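Deoxycytidylate deaminase (PDB 4P9E) probably catalyses the zinc-dependent hydrolytic deamination of dCMP to dUMP. Local coordinates at residues E10-T15 / E90-H95. Residues are numbered along the deposited sequence; the frame is centred on the assembly and turned at random.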
loop_
_atom_site.group_PDB
_atom_site.type_symbol
_atom_site.label_atom_id
_atom_site.label_comp_id
_atom_site.label_asym_id
_atom_site.label_seq_id
_atom_site.Cartn_x
_atom_site.Cartn_y
_atom_site.Cartn_z
ATOM N N GLU A 10 -17.221 12.222 19.382
ATOM C CA GLU A 10 -17.099 11.877 20.784
ATOM C C GLU A 10 -16.635 10.439 20.992
ATOM O O GLU A 10 -15.855 10.168 21.901
ATOM C CB GLU A 10 -18.431 12.126 21.504
ATOM C CG GLU A 10 -18.444 11.808 23.002
ATOM C CD GLU A 10 -17.573 12.746 23.848
ATOM O OE1 GLU A 10 -17.346 13.913 23.436
ATOM O OE2 GLU A 10 -17.122 12.298 24.936
ATOM N N ALA A 11 -17.104 9.521 20.154
ATOM C CA ALA A 11 -16.669 8.128 20.245
ATOM C C ALA A 11 -15.163 7.998 20.004
ATOM O O ALA A 11 -14.495 7.184 20.638
ATOM C CB ALA A 11 -17.446 7.247 19.285
ATOM N N TYR A 12 -14.641 8.819 19.101
ATOM C CA TYR A 12 -13.202 8.885 18.866
ATOM C C TYR A 12 -12.450 9.349 20.103
ATOM O O TYR A 12 -11.480 8.721 20.514
ATOM C CB TYR A 12 -12.886 9.801 17.686
ATOM C CG TYR A 12 -13.308 9.219 16.362
ATOM C CD1 TYR A 12 -13.167 7.867 16.108
ATOM C CD2 TYR A 12 -13.858 10.023 15.365
ATOM C CE1 TYR A 12 -13.540 7.331 14.902
ATOM C CE2 TYR A 12 -14.242 9.493 14.146
ATOM C CZ TYR A 12 -14.086 8.145 13.921
ATOM O OH TYR A 12 -14.469 7.596 12.716
ATOM N N MET A 13 -12.904 10.446 20.697
ATOM C CA MET A 13 -12.242 10.962 21.883
ATOM C C MET A 13 -12.312 9.963 23.020
ATOM O O MET A 13 -11.347 9.774 23.745
ATOM C CB MET A 13 -12.827 12.301 22.326
ATOM C CG MET A 13 -11.984 13.013 23.367
ATOM S SD MET A 13 -10.260 13.229 22.869
ATOM C CE MET A 13 -10.309 14.707 21.863
ATOM N N LYS A 14 -13.440 9.299 23.174
ATOM C CA LYS A 14 -13.534 8.318 24.243
ATOM C C LYS A 14 -12.629 7.109 24.026
ATOM O O LYS A 14 -12.268 6.422 24.975
ATOM C CB LYS A 14 -14.980 7.886 24.456
ATOM C CG LYS A 14 -15.762 8.850 25.323
ATOM C CD LYS A 14 -17.060 8.222 25.780
ATOM C CE LYS A 14 -18.161 9.268 25.967
ATOM N NZ LYS A 14 -19.528 8.650 25.906
ATOM N N THR A 15 -12.263 6.860 22.776
ATOM C CA THR A 15 -11.408 5.740 22.444
ATOM C C THR A 15 -9.989 6.108 22.809
ATOM O O THR A 15 -9.276 5.340 23.450
ATOM C CB THR A 15 -11.500 5.395 20.949
ATOM O OG1 THR A 15 -12.841 5.005 20.631
ATOM C CG2 THR A 15 -10.540 4.250 20.584
ATOM N N GLU A 90 -6.849 12.931 10.739
ATOM C CA GLU A 90 -7.048 13.750 11.926
ATOM C C GLU A 90 -6.585 13.028 13.171
ATOM O O GLU A 90 -6.694 11.814 13.282
ATOM C CB GLU A 90 -8.510 14.093 12.082
ATOM C CG GLU A 90 -9.202 14.237 10.753
ATOM C CD GLU A 90 -10.429 15.080 10.849
ATOM O OE1 GLU A 90 -11.502 14.534 11.173
ATOM O OE2 GLU A 90 -10.301 16.293 10.616
ATOM N N LEU A 91 -6.072 13.792 14.116
ATOM C CA LEU A 91 -5.600 13.237 15.358
ATOM C C LEU A 91 -6.573 13.538 16.502
ATOM O O LEU A 91 -6.850 14.699 16.772
ATOM C CB LEU A 91 -4.260 13.871 15.659
ATOM C CG LEU A 91 -3.549 13.327 16.881
ATOM C CD1 LEU A 91 -3.306 11.836 16.697
ATOM C CD2 LEU A 91 -2.257 14.087 17.048
ATOM N N PHE A 92 -7.106 12.509 17.160
ATOM C CA PHE A 92 -7.808 12.719 18.428
ATOM C C PHE A 92 -6.881 12.373 19.572
ATOM O O PHE A 92 -6.477 11.233 19.734
ATOM C CB PHE A 92 -9.063 11.870 18.551
ATOM C CG PHE A 92 -10.147 12.269 17.621
ATOM C CD1 PHE A 92 -11.227 13.000 18.075
ATOM C CD2 PHE A 92 -10.094 11.926 16.281
ATOM C CE1 PHE A 92 -12.228 13.369 17.205
ATOM C CE2 PHE A 92 -11.094 12.303 15.423
ATOM C CZ PHE A 92 -12.154 13.021 15.882
ATOM N N CYS A 93 -6.542 13.360 20.381
ATOM C CA CYS A 93 -5.710 13.090 21.523
ATOM C C CYS A 93 -6.425 13.507 22.828
ATOM O O CYS A 93 -7.248 14.419 22.826
ATOM C CB CYS A 93 -4.360 13.791 21.337
ATOM S SG CYS A 93 -3.048 13.148 22.421
ATOM N N THR A 94 -6.151 12.817 23.928
ATOM C CA THR A 94 -6.656 13.264 25.224
ATOM C C THR A 94 -6.044 14.600 25.624
ATOM O O THR A 94 -6.676 15.396 26.295
ATOM C CB THR A 94 -6.387 12.248 26.356
ATOM O OG1 THR A 94 -4.998 11.913 26.395
ATOM C CG2 THR A 94 -7.201 10.986 26.159
ATOM N N HIS A 95 -4.814 14.850 25.201
ATOM C CA HIS A 95 -4.147 16.084 25.564
ATOM C C HIS A 95 -3.663 16.885 24.379
ATOM O O HIS A 95 -3.341 16.325 23.344
ATOM C CB HIS A 95 -2.978 15.803 26.488
ATOM C CG HIS A 95 -3.391 15.260 27.819
ATOM N ND1 HIS A 95 -3.883 13.982 27.975
ATOM C CD2 HIS A 95 -3.417 15.835 29.039
ATOM C CE1 HIS A 95 -4.178 13.787 29.248
ATOM N NE2 HIS A 95 -3.899 14.888 29.919
#
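Y12 and M13 of helix 6-20 meet F92 and C93 of strand 90-93. This is helix-on-sheet packing in the cytidine deaminase fold, where the helix covers one face of the mixed sheet. The CB of Y12 sits over the centre of the F92 ring, 3.5 Å from its centroid and almost on the ring normal, in a CH-pi contact. The Y12 and F92 rings meet obliquely, with Y12 CD2 3.5 Å from F92 CZ. The two ring planes are inclined at 48°. M13 covers the next part of the strand. Its CG lies anti to the backbone N (chi1 -168°), and bends at chi2 and chi3 bring the thioether to the C93 carbonyl. The CE methyl also nears F92 CD1.

The axes of segments 10-15 and 90-93 approach to 7.5 Å. Y114, on the neighbouring strand 112-115, stacks on F92 and touches M13. V35 of strand 31-36 packs against both Y12 and F92. The C93 CB points away from the helix, and its side chain lies about 4 Å from that of E72, the predicted proton donor. The chain turns a corner at T94, whose OG1 hydrogen-bonds with G31 N. T94 OG1 also lies at the edge of the H95 ring, in its plane, and shares a 2.8 Å hydrogen bond with H95 ND1.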